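Local coordinates for protein putative pyrroline carboxylate reductase (Streptococcus pyogenes, PDB 2AHR) that probably catalyses the NAD(P)H-dependent reduction of 1-pyrroline-5-carboxylate to L-proline, the closing step of proline biosynthesis, at residues Gly12-Ala17 and Ile87-Gly92; Gln71-Val76 and Ala99-Gln104; Leu109-Asn114 and Asp142-Phe147. All blocks are in the same frame, centred on the assembly; numbering follows the deposited sequence.

Contact 1: residues Gly12-Ala17 and Ile87-Gly92; sequences GKMASA and ISMAAG. With NA (sodium ion), chain R; NAP (NADP nicotinamide-adenine-dinucleotide phosphate), chain S.
Met-14 and Ala-15, in the first turn of helix 13-22, meet the long side chain of Met-89, which reaches across from the end of strand 86-88; both methionines are selenomethionine here. Gly-12 comes first, as the N-cap: its CA passes 3.4 Å from O5B of the NADP, and its carbonyl O takes both the backbone N and the OG of Ser-16. Lys-13 passes the adenosine-side phosphate, its CG nearest O2A. Met-14 then gives its amide to the diphosphate, N to O2N at 3.0 Å and nearly straight (168°). Such a glycine-rich turn, with helix amides directed at the diphosphate, is the dinucleotide-binding element of a Rossmann fold, and Gly-10, Gly-12 and Ala-15 fit its GxGxxA pattern. With CG anti to the backbone N (chi1 -162°), the Met-14 chain bends over one face of the nicotinamide, SE lying 3.7 Å from C4N, while its CG touches Met-89 SE at 3.9 Å. Ala-15 is met more loosely, its N 4.1 Å from Met-89 SE and its CB 4.4 Å from CE. Met-89 itself runs alongside the nicotinamide ribose, its CG 3.5 Å from O4D. Beyond it the chain turns to the ribose hydroxyls, where Ala-91 N donates to O2D at 3.0 Å, and Gly-92 O, the carbonyl oxygens of Ala-256, Lys-257 and Leu-259 and two waters hold a sodium ion.

Contact 2: residues Gln71-Val76 and Ala99-Gln104; sequences QLFETV and ATFVGQ. With NAP (NADP nicotinamide-adenine-dinucleotide phosphate), chain S.
Ala-99 O is gripped by two amides, Gly-103 N at 2.7 Å and, weakly, Val-102 N; these bonds belong to the turn that carries Phe-101, whose ring leans on Phe-73 and Glu-74 of segment 71-76. No hydrogen bond joins the two segments; the contact is the ring of Phe-101 set against the first turn of helix 73-77. Glu-74 CA lies over one face of that ring, 4.1 Å above its plane and displaced to the rim, and Glu-74 CB reaches Phe-101 CE1 at 4.0 Å. Phe-101 CG is anti to its carbonyl carbon (chi1 -61°), which carries the ring out toward the neighbouring helix. On its CD2-CE2 flank, Phe-101 CE2 lies 4.0 Å from Phe-73 CB, which approaches obliquely. In this Rossmann domain helices 73-77 and 95-102 precede and follow strand 86-88 and both pack on it, through Phe-73 on Ser-88 and Val-102 on Ile-86. The Phe-73 ring itself runs inward to Ile-68 and Ala-90, with Phe-101 CD2 at its edge, near its plane. Glu-74 extends across Phe-101 at about a right angle, its carboxylate turned 48° from the ring, and OE1 makes a salt bridge with Lys-78. Leu-72, in the 3-10 turn before the helix, and Val-76 within it border the adenine: Leu-72 CD2 comes 3.5 Å from N7A of the NADP, and Val-76 CG2 lies 3.8 Å from N6A.

Contact 3: residues Leu109-Asn114 and Asp142-Phe147; sequences LRIMPN and DLTDSF. With NAP (NADP nicotinamide-adenine-dinucleotide phosphate), chain S.
Strand 108-112 of the Rossmann-type sheet is packed here by the end of helix 134-145, with Ile-111 and Pro-113 meeting Thr-144 and Phe-147. The closest touch is methyl to methyl: Ile-111 CG2 and Thr-144 CG2 stand 3.8 Å apart, the two side chains lying alongside with their ends pointing opposite ways. Thr-144 holds CG2 anti to its carbonyl carbon, which presents the methyl to the strand, while OG1 is hydrogen-bonded to Thr-150 and to Arg-141 O; the polar half of this buried residue is thus satisfied away from the isoleucine. The other Ile-111 branch starts between the backbone N and the carbonyl carbon (chi1 64°) and takes CD1 to the edge of the Phe-147 ring, 4.3 Å from CZ. Pro-113 CB meets the same ring obliquely, 4.1 Å from CE1. Helix 134-145 is the crossover of a beta-alpha-beta unit, joining strand 122-128 to its parallel neighbour 148-152, and Phe-147 sits in the turn that leads from it into the last strand. That turn is tied locally. Leu-143 O accepts from Ser-146 OG at 2.7 Å and from Ser-146 N at 3.2 Å, and the carbonyl O of Thr-144 lies 3.8 Å above the centre of the Phe-147 ring. Phe-147 also rests on Ile-18 of helix 13-22 and on Thr-124, which places the ring between that helix and the sheet. Next along the strand, Met-112, a selenomethionine here, turns to Phe-161 and Thr-162 of helix 158-185 and to the nicotinamide of the NADP, SE to C5N at 3.6 Å. Pro-113 O comes to 3.1 Å from that carbon.

All three contacts touch one NADP: contact 1 at the diphosphate, nicotinamide and its ribose, contact 2 at the adenine and contact 3 at the nicotinamide. Contacts 1 and 3, centres about 10 Å apart, share the sheet, where the parallel neighbours 86-88 and 108-112 are joined by probable backbone hydrogen bonds, Ser-88 N to Leu-109 O and Ser-88 O to Ile-111 N, both 2.9 Å. Contact 2 lies about 15 Å from contact 1, centre to centre, yet touches it where Phe-73 CZ comes 3.3 Å from Ser-88 OG. Contacts 2 and 3 stay about 8 Å apart at their nearest atoms. Ser-224 of the second subunit also hydrogen-bonds the NADP, so this site spans two chains.

Contact 1: residues Gly12-Ala17 and Ile87-Gly92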
loop_
_atom_site.group_PDB
_atom_site.type_symbol
_atom_site.label_atom_id
_atom_site.label_comp_id
_atom_site.label_asym_id
_atom_site.label_seq_id
_atom_site.Cartn_x
_atom_site.Cartn_y
_atom_site.Cartn_z
ATOM N N GLY E 12 3.234 13.309 39.849
ATOM C CA GLY E 12 3.957 13.481 38.601
ATOM C C GLY E 12 3.372 14.660 37.854
ATOM O O GLY E 12 2.816 15.576 38.458
ATOM N N LYS E 13 3.454 14.598 36.529
ATOM C CA LYS E 13 3.020 15.695 35.684
ATOM C C LYS E 13 1.525 16.001 35.824
ATOM O O LYS E 13 1.150 17.159 36.039
ATOM C CB LYS E 13 3.434 15.430 34.233
ATOM C CG LYS E 13 4.948 15.172 34.118
ATOM C CD LYS E 13 5.505 15.470 32.731
ATOM C CE LYS E 13 6.974 15.930 32.795
ATOM N NZ LYS E 13 7.056 17.376 33.150
HETATM N N MSE E 14 0.681 14.969 35.760
HETATM C CA MSE E 14 -0.774 15.190 35.814
HETATM C C MSE E 14 -1.216 15.706 37.205
HETATM O O MSE E 14 -1.932 16.717 37.308
HETATM C CB MSE E 14 -1.534 13.938 35.357
HETATM C CG MSE E 14 -3.009 14.149 34.953
HETATM SE SE MSE E 14 -3.430 15.473 33.809
HETATM C CE MSE E 14 -4.094 16.642 34.986
ATOM N N ALA E 15 -0.741 15.059 38.265
ATOM C CA ALA E 15 -1.057 15.508 39.633
ATOM C C ALA E 15 -0.497 16.906 39.942
ATOM O O ALA E 15 -1.179 17.725 40.575
ATOM C CB ALA E 15 -0.594 14.488 40.663
ATOM N N SER E 16 0.726 17.185 39.491
ATOM C CA SER E 16 1.287 18.536 39.630
ATOM C C SER E 16 0.367 19.586 38.996
ATOM O O SER E 16 0.077 20.610 39.615
ATOM C CB SER E 16 2.694 18.636 39.029
ATOM O OG SER E 16 3.579 17.700 39.636
ATOM N N ALA E 17 -0.093 19.325 37.773
ATOM C CA ALA E 17 -1.057 20.207 37.106
ATOM C C ALA E 17 -2.316 20.515 37.937
ATOM O O ALA E 17 -2.723 21.667 38.002
ATOM C CB ALA E 17 -1.432 19.659 35.724
ATOM N N ILE E 87 -10.101 9.425 45.410
ATOM C CA ILE E 87 -10.249 9.778 44.004
ATOM C C ILE E 87 -9.082 9.212 43.214
ATOM O O ILE E 87 -7.915 9.504 43.511
ATOM C CB ILE E 87 -10.299 11.315 43.789
ATOM C CG1 ILE E 87 -11.436 11.958 44.601
ATOM C CG2 ILE E 87 -10.421 11.661 42.293
ATOM C CD1 ILE E 87 -11.234 13.468 44.852
ATOM N N SER E 88 -9.406 8.406 42.208
ATOM C CA SER E 88 -8.417 7.919 41.249
ATOM C C SER E 88 -8.479 8.724 39.966
ATOM O O SER E 88 -9.575 8.990 39.427
ATOM C CB SER E 88 -8.638 6.428 40.949
ATOM O OG SER E 88 -7.832 5.963 39.869
HETATM N N MSE E 89 -7.311 9.111 39.461
HETATM C CA MSE E 89 -7.245 9.783 38.144
HETATM C C MSE E 89 -6.752 8.849 37.014
HETATM O O MSE E 89 -6.592 9.266 35.862
HETATM C CB MSE E 89 -6.435 11.084 38.222
HETATM C CG MSE E 89 -4.911 10.946 38.179
HETATM SE SE MSE E 89 -4.001 12.543 38.318
HETATM C CE MSE E 89 -4.736 13.153 39.830
ATOM N N ALA E 90 -6.554 7.575 37.354
ATOM C CA ALA E 90 -5.876 6.632 36.490
ATOM C C ALA E 90 -6.774 6.130 35.370
ATOM O O ALA E 90 -7.939 5.811 35.598
ATOM C CB ALA E 90 -5.357 5.459 37.298
ATOM N N ALA E 91 -6.206 6.082 34.168
ATOM C CA ALA E 91 -6.833 5.469 33.008
ATOM C C ALA E 91 -6.933 3.965 33.192
ATOM O O ALA E 91 -6.022 3.328 33.736
ATOM C CB ALA E 91 -6.011 5.779 31.739
ATOM N N GLY E 92 -8.037 3.399 32.722
ATOM C CA GLY E 92 -8.162 1.955 32.618
ATOM C C GLY E 92 -8.456 1.124 33.862
ATOM O O GLY E 92 -8.542 -0.101 33.768
HETATM NA NA NA R . -8.894 -1.370 31.722
HETATM P PA NAP S . 4.121 10.275 35.597
HETATM O O1A NAP S . 5.078 9.198 35.221
HETATM O O2A NAP S . 4.564 11.584 35.034
HETATM O O5B NAP S . 3.906 10.386 37.197
HETATM C C5B NAP S . 3.863 9.257 38.039
HETATM C C4B NAP S . 4.538 9.637 39.354
HETATM O O4B NAP S . 4.297 8.677 40.369
HETATM C C3B NAP S . 6.050 9.767 39.184
HETATM O O3B NAP S . 6.419 11.086 39.529
HETATM C C2B NAP S . 6.657 8.743 40.131
HETATM O O2B NAP S . 7.750 9.219 40.900
HETATM C C1B NAP S . 5.504 8.481 41.091
HETATM N N9A NAP S . 5.637 7.158 41.749
HETATM C C8A NAP S . 6.261 6.031 41.262
HETATM N N7A NAP S . 6.167 5.052 42.196
HETATM C C5A NAP S . 5.500 5.536 43.275
HETATM C C6A NAP S . 5.151 4.966 44.500
HETATM N N6A NAP S . 5.920 3.990 44.979
HETATM N N1A NAP S . 4.457 5.732 45.416
HETATM C C2A NAP S . 4.136 7.049 45.137
HETATM N N3A NAP S . 4.499 7.606 43.928
HETATM C C4A NAP S . 5.168 6.863 43.008
HETATM O O3 NAP S . 2.629 9.862 35.114
HETATM P PN NAP S . 1.451 10.929 34.792
HETATM O O1N NAP S . 1.530 11.237 33.334
HETATM O O2N NAP S . 1.445 12.052 35.767
HETATM O O5D NAP S . 0.139 10.017 35.037
HETATM C C5D NAP S . -0.353 9.763 36.333
HETATM C C4D NAP S . -1.814 9.323 36.260
HETATM O O4D NAP S . -2.616 10.289 35.608
HETATM C C3D NAP S . -1.966 8.021 35.481
HETATM O O3D NAP S . -2.759 7.156 36.257
HETATM C C2D NAP S . -2.673 8.380 34.180
HETATM O O2D NAP S . -3.548 7.330 33.785
HETATM C C1D NAP S . -3.374 9.705 34.549
HETATM N N1N NAP S . -3.512 10.715 33.467
HETATM C C2N NAP S . -2.406 11.294 32.877
HETATM C C3N NAP S . -2.565 12.265 31.883
HETATM C C7N NAP S . -1.386 12.998 31.314
HETATM O O7N NAP S . -1.660 14.009 30.371
HETATM N N7N NAP S . -0.139 12.698 31.702
HETATM C C4N NAP S . -3.853 12.652 31.494
HETATM C C5N NAP S . -4.964 12.077 32.096
HETATM C C6N NAP S . -4.774 11.110 33.085
HETATM P P2B NAP S . 9.248 9.434 40.327
HETATM O O1X NAP S . 10.158 9.724 41.509
HETATM O O2X NAP S . 9.713 8.166 39.646
HETATM O O3X NAP S . 9.283 10.594 39.347
HETATM O O HOH W 1 -11.088 -0.588 31.229
HETATM O O HOH W 2 -10.541 -3.002 32.429
#

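Contact 2: residues Gln71-Val76 and Ala99-Gln104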
loop_
_atom_site.group_PDB
_atom_site.type_symbol
_atom_site.label_atom_id
_atom_site.label_comp_id
_atom_site.label_asym_id
_atom_site.label_seq_id
_atom_site.Cartn_x
_atom_site.Cartn_y
_atom_site.Cartn_z
ATOM N N GLN E 71 -0.340 0.976 36.343
ATOM C CA GLN E 71 0.495 -0.228 36.480
ATOM C C GLN E 71 1.017 -0.475 37.903
ATOM O O GLN E 71 1.507 -1.566 38.191
ATOM C CB GLN E 71 1.694 -0.198 35.518
ATOM C CG GLN E 71 1.349 -0.263 34.038
ATOM C CD GLN E 71 1.200 1.115 33.399
ATOM O OE1 GLN E 71 0.946 2.112 34.074
ATOM N NE2 GLN E 71 1.353 1.167 32.085
ATOM N N LEU E 72 0.919 0.532 38.774
ATOM C CA LEU E 72 1.426 0.441 40.146
ATOM C C LEU E 72 0.341 0.402 41.214
ATOM O O LEU E 72 0.656 0.426 42.403
ATOM C CB LEU E 72 2.357 1.621 40.431
ATOM C CG LEU E 72 3.869 1.485 40.234
ATOM C CD1 LEU E 72 4.255 0.563 39.063
ATOM C CD2 LEU E 72 4.493 2.869 40.069
ATOM N N PHE E 73 -0.925 0.361 40.808
ATOM C CA PHE E 73 -2.043 0.356 41.762
ATOM C C PHE E 73 -1.980 -0.800 42.785
ATOM O O PHE E 73 -2.011 -0.566 43.989
ATOM C CB PHE E 73 -3.399 0.380 41.018
ATOM C CG PHE E 73 -3.977 1.779 40.820
ATOM C CD1 PHE E 73 -3.191 2.818 40.318
ATOM C CD2 PHE E 73 -5.321 2.039 41.107
ATOM C CE1 PHE E 73 -3.724 4.103 40.139
ATOM C CE2 PHE E 73 -5.865 3.311 40.923
ATOM C CZ PHE E 73 -5.063 4.344 40.445
ATOM N N GLU E 74 -1.872 -2.036 42.296
ATOM C CA GLU E 74 -1.788 -3.221 43.155
ATOM C C GLU E 74 -0.599 -3.153 44.118
ATOM O O GLU E 74 -0.783 -3.173 45.333
ATOM C CB GLU E 74 -1.721 -4.485 42.300
ATOM C CG GLU E 74 -1.808 -5.776 43.092
ATOM C CD GLU E 74 -2.482 -6.899 42.317
ATOM O OE1 GLU E 74 -3.049 -7.807 42.968
ATOM O OE2 GLU E 74 -2.461 -6.872 41.062
ATOM N N THR E 75 0.608 -3.054 43.567
ATOM C CA THR E 75 1.836 -2.925 44.354
ATOM C C THR E 75 1.775 -1.844 45.443
ATOM O O THR E 75 2.144 -2.100 46.592
ATOM C CB THR E 75 3.040 -2.658 43.429
ATOM O OG1 THR E 75 3.237 -3.800 42.588
ATOM C CG2 THR E 75 4.325 -2.394 44.231
ATOM N N VAL E 76 1.307 -0.649 45.085
ATOM C CA VAL E 76 1.360 0.493 45.999
ATOM C C VAL E 76 0.181 0.551 46.972
ATOM O O VAL E 76 0.355 0.997 48.102
ATOM C CB VAL E 76 1.535 1.866 45.234
ATOM C CG1 VAL E 76 1.593 3.056 46.201
ATOM C CG2 VAL E 76 2.793 1.852 44.341
ATOM N N ALA E 99 -11.749 -0.948 44.376
ATOM C CA ALA E 99 -12.317 -1.449 45.629
ATOM C C ALA E 99 -11.640 -2.728 46.117
ATOM O O ALA E 99 -11.509 -2.919 47.312
ATOM C CB ALA E 99 -13.816 -1.650 45.505
ATOM N N THR E 100 -11.198 -3.592 45.204
ATOM C CA THR E 100 -10.472 -4.812 45.600
ATOM C C THR E 100 -9.063 -4.499 46.114
ATOM O O THR E 100 -8.504 -5.281 46.891
ATOM C CB THR E 100 -10.413 -5.928 44.470
ATOM O OG1 THR E 100 -9.399 -5.624 43.503
ATOM C CG2 THR E 100 -11.764 -6.120 43.770
ATOM N N PHE E 101 -8.491 -3.368 45.691
ATOM C CA PHE E 101 -7.136 -3.007 46.110
ATOM C C PHE E 101 -7.154 -2.290 47.441
ATOM O O PHE E 101 -6.145 -2.261 48.140
ATOM C CB PHE E 101 -6.452 -2.067 45.115
ATOM C CG PHE E 101 -6.283 -2.629 43.732
ATOM C CD1 PHE E 101 -5.870 -3.941 43.529
ATOM C CD2 PHE E 101 -6.495 -1.823 42.630
ATOM C CE1 PHE E 101 -5.708 -4.453 42.233
ATOM C CE2 PHE E 101 -6.324 -2.319 41.341
ATOM C CZ PHE E 101 -5.932 -3.637 41.141
ATOM N N VAL E 102 -8.313 -1.738 47.790
ATOM C CA VAL E 102 -8.421 -0.627 48.742
ATOM C C VAL E 102 -9.557 -0.779 49.786
ATOM O O VAL E 102 -9.491 -0.197 50.871
ATOM C CB VAL E 102 -8.531 0.705 47.926
ATOM C CG1 VAL E 102 -9.774 1.518 48.267
ATOM C CG2 VAL E 102 -7.244 1.497 47.991
ATOM N N GLY E 103 -10.589 -1.555 49.469
ATOM C CA GLY E 103 -11.665 -1.789 50.434
ATOM C C GLY E 103 -13.066 -1.580 49.899
ATOM O O GLY E 103 -13.310 -0.673 49.086
ATOM N N GLN E 104 -13.989 -2.416 50.377
ATOM C CA GLN E 104 -15.369 -2.442 49.903
ATOM C C GLN E 104 -16.271 -1.509 50.692
ATOM O O GLN E 104 -17.475 -1.403 50.410
ATOM C CB GLN E 104 -15.919 -3.864 49.998
ATOM C CG GLN E 104 -15.125 -4.903 49.190
ATOM C CD GLN E 104 -15.332 -4.761 47.687
ATOM O OE1 GLN E 104 -16.313 -4.161 47.239
ATOM N NE2 GLN E 104 -14.419 -5.330 46.904
HETATM P PA NAP S . 4.121 10.275 35.597
HETATM O O1A NAP S . 5.078 9.198 35.221
HETATM O O2A NAP S . 4.564 11.584 35.034
HETATM O O5B NAP S . 3.906 10.386 37.197
HETATM C C5B NAP S . 3.863 9.257 38.039
HETATM C C4B NAP S . 4.538 9.637 39.354
HETATM O O4B NAP S . 4.297 8.677 40.369
HETATM C C3B NAP S . 6.050 9.767 39.184
HETATM O O3B NAP S . 6.419 11.086 39.529
HETATM C C2B NAP S . 6.657 8.743 40.131
HETATM O O2B NAP S . 7.750 9.219 40.900
HETATM C C1B NAP S . 5.504 8.481 41.091
HETATM N N9A NAP S . 5.637 7.158 41.749
HETATM C C8A NAP S . 6.261 6.031 41.262
HETATM N N7A NAP S . 6.167 5.052 42.196
HETATM C C5A NAP S . 5.500 5.536 43.275
HETATM C C6A NAP S . 5.151 4.966 44.500
HETATM N N6A NAP S . 5.920 3.990 44.979
HETATM N N1A NAP S . 4.457 5.732 45.416
HETATM C C2A NAP S . 4.136 7.049 45.137
HETATM N N3A NAP S . 4.499 7.606 43.928
HETATM C C4A NAP S . 5.168 6.863 43.008
HETATM O O3 NAP S . 2.629 9.862 35.114
HETATM P PN NAP S . 1.451 10.929 34.792
HETATM O O1N NAP S . 1.530 11.237 33.334
HETATM O O2N NAP S . 1.445 12.052 35.767
HETATM O O5D NAP S . 0.139 10.017 35.037
HETATM C C5D NAP S . -0.353 9.763 36.333
HETATM C C4D NAP S . -1.814 9.323 36.260
HETATM O O4D NAP S . -2.616 10.289 35.608
HETATM C C3D NAP S . -1.966 8.021 35.481
HETATM O O3D NAP S . -2.759 7.156 36.257
HETATM C C2D NAP S . -2.673 8.380 34.180
HETATM O O2D NAP S . -3.548 7.330 33.785
HETATM C C1D NAP S . -3.374 9.705 34.549
HETATM N N1N NAP S . -3.512 10.715 33.467
HETATM C C2N NAP S . -2.406 11.294 32.877
HETATM C C3N NAP S . -2.565 12.265 31.883
HETATM C C7N NAP S . -1.386 12.998 31.314
HETATM O O7N NAP S . -1.660 14.009 30.371
HETATM N N7N NAP S . -0.139 12.698 31.702
HETATM C C4N NAP S . -3.853 12.652 31.494
HETATM C C5N NAP S . -4.964 12.077 32.096
HETATM C C6N NAP S . -4.774 11.110 33.085
HETATM P P2B NAP S . 9.248 9.434 40.327
HETATM O O1X NAP S . 10.158 9.724 41.509
HETATM O O2X NAP S . 9.713 8.166 39.646
HETATM O O3X NAP S . 9.283 10.594 39.347
#

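Contact 3: residues Leu109-Asn114 and Asp142-Phe147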
loop_
_atom_site.group_PDB
_atom_site.type_symbol
_atom_site.label_atom_id
_atom_site.label_comp_id
_atom_site.label_asym_id
_atom_site.label_seq_id
_atom_site.Cartn_x
_atom_site.Cartn_y
_atom_site.Cartn_z
ATOM N N LEU E 109 -14.208 7.501 43.912
ATOM C CA LEU E 109 -14.506 8.318 42.741
ATOM C C LEU E 109 -13.425 8.215 41.698
ATOM O O LEU E 109 -12.245 8.043 42.021
ATOM C CB LEU E 109 -14.716 9.789 43.124
ATOM C CG LEU E 109 -15.879 10.047 44.080
ATOM C CD1 LEU E 109 -15.351 10.218 45.504
ATOM C CD2 LEU E 109 -16.706 11.237 43.640
ATOM N N ARG E 110 -13.845 8.312 40.439
ATOM C CA ARG E 110 -12.911 8.428 39.331
ATOM C C ARG E 110 -13.034 9.774 38.619
ATOM O O ARG E 110 -14.146 10.240 38.335
ATOM C CB ARG E 110 -13.130 7.306 38.297
ATOM C CG ARG E 110 -12.531 5.970 38.652
ATOM C CD ARG E 110 -12.750 4.979 37.499
ATOM N NE ARG E 110 -11.826 5.189 36.379
ATOM C CZ ARG E 110 -11.901 4.536 35.219
ATOM N NH1 ARG E 110 -12.862 3.638 35.008
ATOM N NH2 ARG E 110 -11.009 4.777 34.271
ATOM N N ILE E 111 -11.878 10.363 38.315
ATOM C CA ILE E 111 -11.789 11.506 37.418
ATOM C C ILE E 111 -10.902 11.208 36.194
ATOM O O ILE E 111 -9.975 10.359 36.242
ATOM C CB ILE E 111 -11.295 12.799 38.144
ATOM C CG1 ILE E 111 -9.867 12.621 38.674
ATOM C CG2 ILE E 111 -12.294 13.224 39.240
ATOM C CD1 ILE E 111 -9.213 13.942 39.218
HETATM N N MSE E 112 -11.214 11.874 35.083
HETATM C CA MSE E 112 -10.357 11.821 33.903
HETATM C C MSE E 112 -10.080 13.240 33.458
HETATM O O MSE E 112 -10.874 13.813 32.730
HETATM C CB MSE E 112 -10.954 10.975 32.762
HETATM C CG MSE E 112 -9.991 10.751 31.542
HETATM SE SE MSE E 112 -8.215 10.506 31.956
HETATM C CE MSE E 112 -8.418 8.968 32.824
ATOM N N PRO E 113 -8.968 13.818 33.954
ATOM C CA PRO E 113 -8.491 15.163 33.642
ATOM C C PRO E 113 -7.542 15.194 32.444
ATOM O O PRO E 113 -7.213 14.144 31.878
ATOM C CB PRO E 113 -7.747 15.569 34.927
ATOM C CG PRO E 113 -7.153 14.249 35.428
ATOM C CD PRO E 113 -8.112 13.146 34.954
ATOM N N ASN E 114 -7.109 16.391 32.056
ATOM C CA ASN E 114 -6.073 16.520 31.041
ATOM C C ASN E 114 -5.059 17.608 31.414
ATOM O O ASN E 114 -5.213 18.285 32.439
ATOM C CB ASN E 114 -6.666 16.682 29.629
ATOM C CG ASN E 114 -7.432 17.988 29.446
ATOM O OD1 ASN E 114 -7.085 19.020 30.035
ATOM N ND2 ASN E 114 -8.464 17.951 28.622
ATOM N N ASP E 142 -16.752 20.368 43.030
ATOM C CA ASP E 142 -16.126 21.642 43.369
ATOM C C ASP E 142 -14.619 21.622 43.142
ATOM O O ASP E 142 -14.049 22.611 42.666
ATOM C CB ASP E 142 -16.399 22.018 44.832
ATOM C CG ASP E 142 -17.803 22.510 45.045
ATOM O OD1 ASP E 142 -18.342 23.141 44.117
ATOM O OD2 ASP E 142 -18.369 22.267 46.143
ATOM N N LEU E 143 -13.989 20.510 43.525
ATOM C CA LEU E 143 -12.564 20.273 43.296
ATOM C C LEU E 143 -12.197 20.252 41.807
ATOM O O LEU E 143 -11.214 20.883 41.380
ATOM C CB LEU E 143 -12.165 18.938 43.921
ATOM C CG LEU E 143 -11.638 18.867 45.352
ATOM C CD1 LEU E 143 -12.088 20.021 46.223
ATOM C CD2 LEU E 143 -11.992 17.529 45.971
ATOM N N THR E 144 -12.980 19.520 41.020
ATOM C CA THR E 144 -12.685 19.413 39.602
ATOM C C THR E 144 -12.939 20.746 38.905
ATOM O O THR E 144 -12.187 21.121 38.003
ATOM C CB THR E 144 -13.434 18.249 38.907
ATOM O OG1 THR E 144 -14.848 18.359 39.126
ATOM C CG2 THR E 144 -12.953 16.915 39.435
ATOM N N ASP E 145 -13.976 21.476 39.330
ATOM C CA ASP E 145 -14.258 22.796 38.746
ATOM C C ASP E 145 -13.142 23.817 39.023
ATOM O O ASP E 145 -13.060 24.851 38.356
ATOM C CB ASP E 145 -15.624 23.339 39.193
ATOM C CG ASP E 145 -16.799 22.650 38.486
ATOM O OD1 ASP E 145 -16.615 22.042 37.405
ATOM O OD2 ASP E 145 -17.936 22.733 39.006
ATOM N N SER E 146 -12.270 23.520 39.982
ATOM C CA SER E 146 -11.168 24.432 40.287
ATOM C C SER E 146 -10.053 24.384 39.250
ATOM O O SER E 146 -9.249 25.307 39.178
ATOM C CB SER E 146 -10.600 24.194 41.692
ATOM O OG SER E 146 -9.737 23.061 41.732
ATOM N N PHE E 147 -9.991 23.322 38.444
ATOM C CA PHE E 147 -8.951 23.253 37.413
ATOM C C PHE E 147 -9.492 23.034 36.003
ATOM O O PHE E 147 -8.758 22.644 35.111
ATOM C CB PHE E 147 -7.827 22.266 37.791
ATOM C CG PHE E 147 -8.300 20.850 38.096
ATOM C CD1 PHE E 147 -8.634 19.964 37.056
ATOM C CD2 PHE E 147 -8.383 20.390 39.423
ATOM C CE1 PHE E 147 -9.051 18.663 37.330
ATOM C CE2 PHE E 147 -8.806 19.083 39.705
ATOM C CZ PHE E 147 -9.147 18.220 38.653
HETATM P PA NAP S . 4.121 10.275 35.597
HETATM O O1A NAP S . 5.078 9.198 35.221
HETATM O O2A NAP S . 4.564 11.584 35.034
HETATM O O5B NAP S . 3.906 10.386 37.197
HETATM C C5B NAP S . 3.863 9.257 38.039
HETATM C C4B NAP S . 4.538 9.637 39.354
HETATM O O4B NAP S . 4.297 8.677 40.369
HETATM C C3B NAP S . 6.050 9.767 39.184
HETATM O O3B NAP S . 6.419 11.086 39.529
HETATM C C2B NAP S . 6.657 8.743 40.131
HETATM O O2B NAP S . 7.750 9.219 40.900
HETATM C C1B NAP S . 5.504 8.481 41.091
HETATM N N9A NAP S . 5.637 7.158 41.749
HETATM C C8A NAP S . 6.261 6.031 41.262
HETATM N N7A NAP S . 6.167 5.052 42.196
HETATM C C5A NAP S . 5.500 5.536 43.275
HETATM C C6A NAP S . 5.151 4.966 44.500
HETATM N N6A NAP S . 5.920 3.990 44.979
HETATM N N1A NAP S . 4.457 5.732 45.416
HETATM C C2A NAP S . 4.136 7.049 45.137
HETATM N N3A NAP S . 4.499 7.606 43.928
HETATM C C4A NAP S . 5.168 6.863 43.008
HETATM O O3 NAP S . 2.629 9.862 35.114
HETATM P PN NAP S . 1.451 10.929 34.792
HETATM O O1N NAP S . 1.530 11.237 33.334
HETATM O O2N NAP S . 1.445 12.052 35.767
HETATM O O5D NAP S . 0.139 10.017 35.037
HETATM C C5D NAP S . -0.353 9.763 36.333
HETATM C C4D NAP S . -1.814 9.323 36.260
HETATM O O4D NAP S . -2.616 10.289 35.608
HETATM C C3D NAP S . -1.966 8.021 35.481
HETATM O O3D NAP S . -2.759 7.156 36.257
HETATM C C2D NAP S . -2.673 8.380 34.180
HETATM O O2D NAP S . -3.548 7.330 33.785
HETATM C C1D NAP S . -3.374 9.705 34.549
HETATM N N1N NAP S . -3.512 10.715 33.467
HETATM C C2N NAP S . -2.406 11.294 32.877
HETATM C C3N NAP S . -2.565 12.265 31.883
HETATM C C7N NAP S . -1.386 12.998 31.314
HETATM O O7N NAP S . -1.660 14.009 30.371
HETATM N N7N NAP S . -0.139 12.698 31.702
HETATM C C4N NAP S . -3.853 12.652 31.494
HETATM C C5N NAP S . -4.964 12.077 32.096
HETATM C C6N NAP S . -4.774 11.110 33.085
HETATM P P2B NAP S . 9.248 9.434 40.327
HETATM O O1X NAP S . 10.158 9.724 41.509
HETATM O O2X NAP S . 9.713 8.166 39.646
HETATM O O3X NAP S . 9.283 10.594 39.347
#